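Long-range contacts in putative peptidyl-arginine deiminase family protein (PDB 6B10), which probably hydrolyses agmatine to N-carbamoylputrescine and ammonia, a step of polyamine biosynthesis: residues L24-E29 and S65-F70; V57-P62 and K74-F79; L211-D216 and T269-V274. All coordinates share one frame; numbering follows the deposited sequence.

Interaction 1 of 3, residues L24-E29 and S65-F70; sequences LSLPHE and SDFENF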
loop_
_atom_site.group_PDB
_atom_site.type_symbol
_atom_site.label_atom_id
_atom_site.label_comp_id
_atom_site.label_asym_id
_atom_site.label_seq_id
_atom_site.Cartn_x
_atom_site.Cartn_y
_atom_site.Cartn_z
ATOM N N LEU A 24 5.875 -8.671 -4.422
ATOM C CA LEU A 24 5.972 -9.016 -3.009
ATOM C C LEU A 24 7.364 -9.549 -2.667
ATOM O O LEU A 24 8.059 -10.117 -3.516
ATOM C CB LEU A 24 4.923 -10.073 -2.645
ATOM C CG LEU A 24 3.467 -9.762 -3.025
ATOM C CD1 LEU A 24 3.097 -10.402 -4.351
ATOM C CD2 LEU A 24 2.493 -10.218 -1.943
ATOM N N SER A 25 7.758 -9.362 -1.414
ATOM C CA SER A 25 9.003 -9.908 -0.897
ATOM C C SER A 25 8.680 -11.023 0.091
ATOM O O SER A 25 8.212 -10.764 1.198
ATOM C CB SER A 25 9.810 -8.809 -0.217
ATOM O OG SER A 25 11.010 -9.329 0.324
ATOM N N LEU A 26 8.933 -12.266 -0.315
ATOM C CA LEU A 26 8.609 -13.434 0.504
ATOM C C LEU A 26 9.256 -13.417 1.891
ATOM O O LEU A 26 10.393 -12.962 2.046
ATOM C CB LEU A 26 9.007 -14.725 -0.211
ATOM C CG LEU A 26 8.190 -15.104 -1.444
ATOM C CD1 LEU A 26 8.756 -16.370 -2.061
ATOM C CD2 LEU A 26 6.715 -15.296 -1.114
ATOM N N PRO A 27 8.517 -13.891 2.911
ATOM C CA PRO A 27 9.148 -14.168 4.197
ATOM C C PRO A 27 10.021 -15.408 4.083
ATOM O O PRO A 27 9.653 -16.352 3.390
ATOM C CB PRO A 27 7.963 -14.432 5.138
ATOM C CG PRO A 27 6.751 -13.960 4.414
ATOM C CD PRO A 27 7.063 -14.114 2.960
ATOM N N HIS A 28 11.175 -15.389 4.735
ATOM C CA HIS A 28 12.072 -16.543 4.747
ATOM C C HIS A 28 12.603 -16.792 6.149
ATOM O O HIS A 28 12.530 -15.915 7.016
ATOM C CB HIS A 28 13.229 -16.361 3.752
ATOM C CG HIS A 28 13.899 -15.022 3.824
ATOM N ND1 HIS A 28 14.657 -14.621 4.904
ATOM C CD2 HIS A 28 13.938 -13.998 2.939
ATOM C CE1 HIS A 28 15.125 -13.406 4.686
ATOM N NE2 HIS A 28 14.703 -13.004 3.499
ATOM N N GLU A 29 13.139 -17.993 6.357
ATOM C CA GLU A 29 13.708 -18.392 7.644
ATOM C C GLU A 29 15.023 -17.664 7.909
ATOM O O GLU A 29 16.095 -18.260 7.849
ATOM C CB GLU A 29 13.936 -19.908 7.677
ATOM N N SER A 65 14.739 -22.099 -3.464
ATOM C CA SER A 65 13.909 -22.947 -2.603
ATOM C C SER A 65 12.724 -22.182 -2.001
ATOM O O SER A 65 11.670 -22.770 -1.749
ATOM C CB SER A 65 14.757 -23.573 -1.490
ATOM O OG SER A 65 15.509 -22.585 -0.810
ATOM N N ASP A 66 12.899 -20.881 -1.775
ATOM C CA ASP A 66 11.797 -20.019 -1.336
ATOM C C ASP A 66 10.663 -20.019 -2.360
ATOM O O ASP A 66 9.495 -20.087 -1.987
ATOM C CB ASP A 66 12.269 -18.580 -1.109
ATOM C CG ASP A 66 13.363 -18.474 -0.062
ATOM O OD1 ASP A 66 13.277 -19.158 0.978
ATOM O OD2 ASP A 66 14.310 -17.692 -0.279
ATOM N N PHE A 67 11.012 -19.955 -3.644
ATOM C CA PHE A 67 10.015 -19.957 -4.723
ATOM C C PHE A 67 9.304 -21.292 -4.884
ATOM O O PHE A 67 8.190 -21.337 -5.404
ATOM C CB PHE A 67 10.649 -19.596 -6.069
ATOM C CG PHE A 67 11.403 -18.299 -6.065
ATOM C CD1 PHE A 67 10.843 -17.149 -5.526
ATOM C CD2 PHE A 67 12.674 -18.222 -6.619
ATOM C CE1 PHE A 67 11.539 -15.953 -5.531
ATOM C CE2 PHE A 67 13.375 -17.031 -6.625
ATOM C CZ PHE A 67 12.806 -15.894 -6.081
ATOM N N GLU A 68 9.955 -22.375 -4.458
ATOM C CA GLU A 68 9.422 -23.734 -4.599
ATOM C C GLU A 68 7.944 -23.854 -4.230
ATOM O O GLU A 68 7.183 -24.534 -4.921
ATOM C CB GLU A 68 10.241 -24.714 -3.750
ATOM N N ASN A 69 7.545 -23.181 -3.153
ATOM C CA ASN A 69 6.161 -23.231 -2.662
ATOM C C ASN A 69 5.111 -22.591 -3.578
ATOM O O ASN A 69 3.914 -22.788 -3.367
ATOM C CB ASN A 69 6.068 -22.575 -1.278
ATOM C CG ASN A 69 6.832 -23.342 -0.212
ATOM O OD1 ASN A 69 6.884 -24.573 -0.232
ATOM N ND2 ASN A 69 7.423 -22.615 0.731
ATOM N N PHE A 70 5.550 -21.829 -4.579
ATOM C CA PHE A 70 4.637 -21.100 -5.462
ATOM C C PHE A 70 4.813 -21.475 -6.935
ATOM O O PHE A 70 4.298 -20.780 -7.817
ATOM C CB PHE A 70 4.854 -19.598 -5.279
ATOM C CG PHE A 70 4.825 -19.157 -3.843
ATOM C CD1 PHE A 70 5.969 -19.229 -3.057
ATOM C CD2 PHE A 70 3.652 -18.683 -3.273
ATOM C CE1 PHE A 70 5.944 -18.833 -1.733
ATOM C CE2 PHE A 70 3.622 -18.285 -1.949
ATOM C CZ PHE A 70 4.768 -18.360 -1.180
#
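Two phenyl rings, Phe67 and Phe70, receive the methyl groups of Leu26, which meet each ring at a slant. At the edge of the Phe70 ring, in its plane, lies the carbonyl O of Asp66. The contact packs the chain leaving strand 19-25 against the connection of a beta-alpha-beta unit (strand 56-61, helix 64-67, strand 76-80), in what is probably the alpha/beta propeller of the guanidine-modifying deiminases. Leu26 carries most of the packing. Its CG stands anti to the carbonyl carbon (chi1 -69°), and both methyls of the branched end meet Phe70: CD2 lies 3.6 Å from Phe70 CZ and CD1 3.8 Å from Phe70 CE1. Leu26 CD1 also reaches Phe67 CD1, at 4.1 Å. The side chains of Leu26 and Phe70 run antiparallel alongside each other. Leucine suits the place because its forked tip can serve two rings at once. Phe70 also rests on Leu41 of helix 37-52, and the Phe67 ring meets that of Phe78. The polar flank is looser: Asp66 OD2 accepts a hydrogen bond from the backbone N of Lys63 and His28 NE2 bonds to Thr83 O, while across the contact Asp66 OD1 merely approaches His28 CB, at 3.9 Å.

Interaction 2 of 3, residues V57-P62 and K74-F79; sequences VLLIAP and KNVEFF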
loop_
_atom_site.group_PDB
_atom_site.type_symbol
_atom_site.label_atom_id
_atom_site.label_comp_id
_atom_site.label_asym_id
_atom_site.label_seq_id
_atom_site.Cartn_x
_atom_site.Cartn_y
_atom_site.Cartn_z
ATOM N N VAL A 57 2.074 -11.744 -10.972
ATOM C CA VAL A 57 2.643 -11.524 -9.663
ATOM C C VAL A 57 4.139 -11.799 -9.757
ATOM O O VAL A 57 4.556 -12.777 -10.386
ATOM C CB VAL A 57 2.012 -12.483 -8.625
ATOM C CG1 VAL A 57 2.688 -12.353 -7.264
ATOM C CG2 VAL A 57 0.514 -12.229 -8.500
ATOM N N LEU A 58 4.935 -10.936 -9.134
ATOM C CA LEU A 58 6.378 -11.123 -9.036
ATOM C C LEU A 58 6.764 -11.312 -7.574
ATOM O O LEU A 58 6.475 -10.458 -6.739
ATOM C CB LEU A 58 7.118 -9.913 -9.612
ATOM C CG LEU A 58 8.651 -9.975 -9.566
ATOM C CD1 LEU A 58 9.176 -11.181 -10.327
ATOM C CD2 LEU A 58 9.262 -8.702 -10.127
ATOM N N LEU A 59 7.420 -12.430 -7.272
ATOM C CA LEU A 59 7.863 -12.734 -5.915
ATOM C C LEU A 59 9.374 -12.615 -5.820
ATOM O O LEU A 59 10.094 -13.211 -6.615
ATOM C CB LEU A 59 7.444 -14.148 -5.529
ATOM C CG LEU A 59 5.957 -14.486 -5.625
ATOM C CD1 LEU A 59 5.744 -15.963 -5.334
ATOM C CD2 LEU A 59 5.137 -13.627 -4.674
ATOM N N ILE A 60 9.841 -11.848 -4.839
ATOM C CA ILE A 60 11.257 -11.579 -4.634
ATOM C C ILE A 60 11.720 -12.335 -3.391
ATOM O O ILE A 60 11.102 -12.225 -2.340
ATOM C CB ILE A 60 11.503 -10.070 -4.431
ATOM C CG1 ILE A 60 10.948 -9.272 -5.617
ATOM C CG2 ILE A 60 12.987 -9.774 -4.254
ATOM C CD1 ILE A 60 10.814 -7.784 -5.359
ATOM N N ALA A 61 12.802 -13.106 -3.521
ATOM C CA ALA A 61 13.353 -13.879 -2.403
ATOM C C ALA A 61 14.817 -14.267 -2.649
ATOM O O ALA A 61 15.247 -14.359 -3.801
ATOM C CB ALA A 61 12.522 -15.127 -2.167
ATOM N N PRO A 62 15.588 -14.497 -1.566
ATOM C CA PRO A 62 17.018 -14.818 -1.689
ATOM C C PRO A 62 17.338 -16.140 -2.395
ATOM O O PRO A 62 18.323 -16.210 -3.128
ATOM C CB PRO A 62 17.495 -14.886 -0.233
ATOM C CG PRO A 62 16.479 -14.148 0.553
ATOM C CD PRO A 62 15.181 -14.360 -0.157
ATOM N N LYS A 74 -0.122 -20.305 -11.861
ATOM C CA LYS A 74 -0.040 -19.581 -13.131
ATOM C C LYS A 74 0.163 -18.082 -12.903
ATOM O O LYS A 74 -0.237 -17.552 -11.870
ATOM C CB LYS A 74 -1.308 -19.811 -13.965
ATOM N N ASN A 75 0.797 -17.418 -13.869
ATOM C CA ASN A 75 1.089 -15.980 -13.807
ATOM C C ASN A 75 1.918 -15.536 -12.609
ATOM O O ASN A 75 1.758 -14.415 -12.127
ATOM C CB ASN A 75 -0.205 -15.171 -13.851
ATOM C CG ASN A 75 -1.034 -15.491 -15.063
ATOM O OD1 ASN A 75 -2.077 -16.127 -14.959
ATOM N ND2 ASN A 75 -0.559 -15.075 -16.229
ATOM N N VAL A 76 2.809 -16.399 -12.133
ATOM C CA VAL A 76 3.707 -16.030 -11.052
ATOM C C VAL A 76 5.147 -16.113 -11.548
ATOM O O VAL A 76 5.577 -17.146 -12.057
ATOM C CB VAL A 76 3.492 -16.904 -9.804
ATOM C CG1 VAL A 76 4.449 -16.506 -8.693
ATOM C CG2 VAL A 76 2.055 -16.769 -9.318
ATOM N N GLU A 77 5.875 -15.008 -11.420
ATOM C CA GLU A 77 7.283 -14.963 -11.784
ATOM C C GLU A 77 8.110 -14.822 -10.526
ATOM O O GLU A 77 7.588 -14.477 -9.464
ATOM C CB GLU A 77 7.565 -13.810 -12.746
ATOM C CG GLU A 77 6.928 -14.017 -14.108
ATOM C CD GLU A 77 7.029 -12.808 -15.007
ATOM O OE1 GLU A 77 7.867 -11.921 -14.740
ATOM O OE2 GLU A 77 6.269 -12.755 -15.994
ATOM N N PHE A 78 9.401 -15.102 -10.658
ATOM C CA PHE A 78 10.314 -15.124 -9.528
ATOM C C PHE A 78 11.567 -14.336 -9.869
ATOM O O PHE A 78 11.955 -14.256 -11.030
ATOM C CB PHE A 78 10.676 -16.568 -9.176
ATOM C CG PHE A 78 9.497 -17.498 -9.163
ATOM C CD1 PHE A 78 8.625 -17.522 -8.081
ATOM C CD2 PHE A 78 9.243 -18.338 -10.239
ATOM C CE1 PHE A 78 7.532 -18.371 -8.067
ATOM C CE2 PHE A 78 8.151 -19.193 -10.230
ATOM C CZ PHE A 78 7.295 -19.209 -9.142
ATOM N N PHE A 79 12.185 -13.750 -8.852
ATOM C CA PHE A 79 13.398 -12.968 -9.030
ATOM C C PHE A 79 14.325 -13.157 -7.834
ATOM O O PHE A 79 14.008 -12.727 -6.722
ATOM C CB PHE A 79 13.064 -11.487 -9.199
ATOM C CG PHE A 79 14.276 -10.607 -9.301
ATOM C CD1 PHE A 79 15.051 -10.604 -10.454
ATOM C CD2 PHE A 79 14.651 -9.789 -8.246
ATOM C CE1 PHE A 79 16.174 -9.799 -10.553
ATOM C CE2 PHE A 79 15.773 -8.979 -8.339
ATOM C CZ PHE A 79 16.536 -8.984 -9.492
#
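Leu59 and Phe78 stand side by side and point the same way, with Leu59 CD1 4.1 Å from Phe78 CE1. The same methyl reaches 3.6 Å from Val76 CG1, where the two side chains lie at a slant to each other. Leu59 thereby fits between its lateral partner Phe78 and Val76 two residues earlier. With Val57 they make one apolar face of the sheet, on which Leu59 and Val76 lean against Val48 of helix 37-52; beta-branched valines suit such extended backbone.

This is the parallel pairing of a beta-alpha-beta unit, in which strand 56-61 is followed by helix 64-67 and then by strand 76-80, an edge strand of the sheet as counted within this chain. Backbone bonds alternate between the strands: Val57 N donates to Asn75 O, Val57 O takes Glu77 N at 2.8 Å, Glu77 O takes Leu59 N, and Leu59 O takes Phe79 N. The last rung, Ala61 N to Phe79 O, is weak.

On the opposite face lie Leu58, Ile60, Glu77 and Phe79. Leu58 holds CG anti to its backbone N (chi1 180°), and CD1 reaches across to Glu77 CB at 3.9 Å and to Phe79 CB at 4.1 Å. Ile60 CG2 comes to the edge of the Phe79 ring, whose other neighbours include Leu128 of helix 120-133. Glu77 extends beyond CG, and its OE1 forms a salt bridge with Lys132 NZ and a hydrogen bond with Tyr21 OH.

Interaction 3 of 3, residues L211-D216 and T269-V274; sequences LARFID and TYANFV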
loop_
_atom_site.group_PDB
_atom_site.type_symbol
_atom_site.label_atom_id
_atom_site.label_comp_id
_atom_site.label_asym_id
_atom_site.label_seq_id
_atom_site.Cartn_x
_atom_site.Cartn_y
_atom_site.Cartn_z
ATOM N N LEU A 211 -5.479 4.059 7.598
ATOM C CA LEU A 211 -6.544 4.952 8.037
ATOM C C LEU A 211 -7.549 5.325 6.959
ATOM O O LEU A 211 -8.754 5.298 7.209
ATOM C CB LEU A 211 -5.934 6.245 8.578
ATOM C CG LEU A 211 -5.177 6.140 9.898
ATOM C CD1 LEU A 211 -4.511 7.468 10.199
ATOM C CD2 LEU A 211 -6.123 5.743 11.019
ATOM N N ALA A 212 -7.053 5.711 5.783
ATOM C CA ALA A 212 -7.907 6.298 4.746
ATOM C C ALA A 212 -7.303 6.127 3.367
ATOM O O ALA A 212 -6.092 6.255 3.204
ATOM C CB ALA A 212 -8.140 7.778 5.029
ATOM N N ARG A 213 -8.164 5.875 2.383
ATOM C CA ARG A 213 -7.759 5.526 1.032
ATOM C C ARG A 213 -8.796 6.027 0.036
ATOM O O ARG A 213 -9.991 5.875 0.274
ATOM C CB ARG A 213 -7.708 3.999 0.859
ATOM C CG ARG A 213 -6.837 3.209 1.827
ATOM C CD ARG A 213 -5.352 3.325 1.522
ATOM N NE ARG A 213 -5.034 2.875 0.174
ATOM C CZ ARG A 213 -4.879 1.605 -0.203
ATOM N NH1 ARG A 213 -5.011 0.600 0.654
ATOM N NH2 ARG A 213 -4.611 1.334 -1.469
ATOM N N PHE A 214 -8.356 6.593 -1.083
ATOM C CA PHE A 214 -9.254 6.789 -2.210
ATOM C C PHE A 214 -9.605 5.440 -2.825
ATOM O O PHE A 214 -8.730 4.582 -3.013
ATOM C CB PHE A 214 -8.620 7.663 -3.293
ATOM C CG PHE A 214 -8.483 9.101 -2.905
ATOM C CD1 PHE A 214 -9.591 9.935 -2.906
ATOM C CD2 PHE A 214 -7.251 9.624 -2.539
ATOM C CE1 PHE A 214 -9.472 11.268 -2.545
ATOM C CE2 PHE A 214 -7.124 10.955 -2.181
ATOM C CZ PHE A 214 -8.238 11.776 -2.184
ATOM N N ILE A 215 -10.883 5.268 -3.153
ATOM C CA ILE A 215 -11.339 4.091 -3.892
ATOM C C ILE A 215 -11.841 4.444 -5.293
ATOM O O ILE A 215 -11.938 3.572 -6.157
ATOM C CB ILE A 215 -12.412 3.308 -3.114
ATOM C CG1 ILE A 215 -13.662 4.154 -2.863
ATOM C CG2 ILE A 215 -11.828 2.815 -1.805
ATOM C CD1 ILE A 215 -14.775 3.394 -2.182
ATOM N N ASP A 216 -12.202 5.710 -5.499
ATOM C CA ASP A 216 -12.300 6.284 -6.838
ATOM C C ASP A 216 -11.951 7.766 -6.735
ATOM O O ASP A 216 -11.598 8.235 -5.648
ATOM C CB ASP A 216 -13.669 6.001 -7.494
ATOM C CG ASP A 216 -14.846 6.667 -6.780
ATOM O OD1 ASP A 216 -14.727 7.784 -6.238
ATOM O OD2 ASP A 216 -15.927 6.063 -6.793
ATOM N N THR A 269 -6.953 -3.476 10.364
ATOM C CA THR A 269 -7.574 -2.370 9.643
ATOM C C THR A 269 -8.007 -2.820 8.251
ATOM O O THR A 269 -7.278 -3.546 7.570
ATOM C CB THR A 269 -6.621 -1.158 9.530
ATOM O OG1 THR A 269 -7.176 -0.179 8.639
ATOM C CG2 THR A 269 -5.238 -1.577 9.018
ATOM N N TYR A 270 -9.196 -2.390 7.838
ATOM C CA TYR A 270 -9.723 -2.748 6.527
ATOM C C TYR A 270 -9.240 -1.799 5.434
ATOM O O TYR A 270 -9.436 -2.066 4.241
ATOM C CB TYR A 270 -11.254 -2.832 6.557
ATOM C CG TYR A 270 -11.790 -3.968 7.424
ATOM C CD1 TYR A 270 -11.615 -5.296 7.047
ATOM C CD2 TYR A 270 -12.485 -3.709 8.611
ATOM C CE1 TYR A 270 -12.104 -6.337 7.822
ATOM C CE2 TYR A 270 -12.975 -4.741 9.400
ATOM C CZ TYR A 270 -12.785 -6.056 9.007
ATOM O OH TYR A 270 -13.280 -7.083 9.794
ATOM N N ALA A 271 -8.591 -0.704 5.829
ATOM C CA ALA A 271 -8.057 0.263 4.864
ATOM C C ALA A 271 -6.824 -0.263 4.107
ATOM O O ALA A 271 -6.476 0.253 3.044
ATOM C CB ALA A 271 -7.731 1.583 5.557
ATOM N N ASN A 272 -6.181 -1.300 4.635
ATOM C CA ASN A 272 -4.980 -1.871 4.012
ATOM C C ASN A 272 -5.313 -2.867 2.887
ATOM O O ASN A 272 -4.685 -3.928 2.767
ATOM C CB ASN A 272 -4.122 -2.542 5.088
ATOM C CG ASN A 272 -2.639 -2.329 4.874
ATOM O OD1 ASN A 272 -1.900 -3.272 4.617
ATOM N ND2 ASN A 272 -2.197 -1.088 4.988
ATOM N N PHE A 273 -6.304 -2.518 2.064
ATOM C CA PHE A 273 -6.641 -3.291 0.873
ATOM C C PHE A 273 -5.689 -2.957 -0.274
ATOM O O PHE A 273 -4.856 -2.058 -0.157
ATOM C CB PHE A 273 -8.109 -3.079 0.449
ATOM C CG PHE A 273 -8.566 -1.637 0.422
ATOM C CD1 PHE A 273 -7.945 -0.688 -0.394
ATOM C CD2 PHE A 273 -9.666 -1.239 1.173
ATOM C CE1 PHE A 273 -8.393 0.626 -0.427
ATOM C CE2 PHE A 273 -10.115 0.075 1.141
ATOM C CZ PHE A 273 -9.481 1.006 0.335
ATOM N N VAL A 274 -5.805 -3.686 -1.380
ATOM C CA VAL A 274 -4.983 -3.406 -2.544
ATOM C C VAL A 274 -5.772 -3.566 -3.832
ATOM O O VAL A 274 -6.426 -4.577 -4.041
ATOM C CB VAL A 274 -3.687 -4.262 -2.571
ATOM C CG1 VAL A 274 -3.989 -5.738 -2.431
ATOM C CG2 VAL A 274 -2.890 -3.996 -3.845
#
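A buried arginine site joins Arg213, on strand 212-216, to the irregular loop 269-274, whose carbonyls Ala271 O and Phe273 O converge on it. Arg213 NH1 donates to both: to Ala271 O at 2.8 Å, bent (142°) and with the acceptor tilted out of the guanidinium plane, and to Phe273 O, also at 2.8 Å, nearly straight (174°) and in that plane. The side chain bends at chi2 and chi3, which turns NH1 toward these carbonyls. Phe273 CE1 lies 3.5 Å above one guanidinium face, off its centre, the planes 40° apart. Ala271 O also sits 3.7 Å above the centre of the Phe273 ring, so ring face and guanidinium share this oxygen. The aliphatic part packs as well, Arg213 CB lying 3.5 Å from Phe273 CZ. Ile215 crosses the phenyl at about a right angle, its CG2 3.7 Å from Phe273 CZ. The small Ala271 brings its CB 3.9 Å from Leu211 N. At the start of the loop Thr269 OG1 accepts from Ala271 N, an ST turn. Asp150 and Glu15 pair with Arg213 NE and NH2. Arginine suits the place because its several N-H groups serve two carbonyls and two carboxylates; the acids probably balance its buried charge, and the four partners together fix its rotation.

In the fold
All three contacts are largely buried, but they differ in depth and chemistry. Interactions 1 and 2 are neighbours, their centres 9 Å apart, and share a sheet: strand 19-25 lies beside strand 56-61, with Leu24 O and Leu26 N probably hydrogen-bonded to Ile60. Their segments alternate along the chain. Interaction 1 packs the continuation of strand 19-25 on the helical connection of the crossover, by apolar contact without hydrogen bonds; interaction 2 pairs its two strands by a backbone ladder. Interaction 3 stands apart, about 26 Å from interaction 1 and about 25 Å from interaction 2, centre to centre, and nearer the centre of the molecule, where a charged side chain, rather than sheet pairing, ties a strand to a loop.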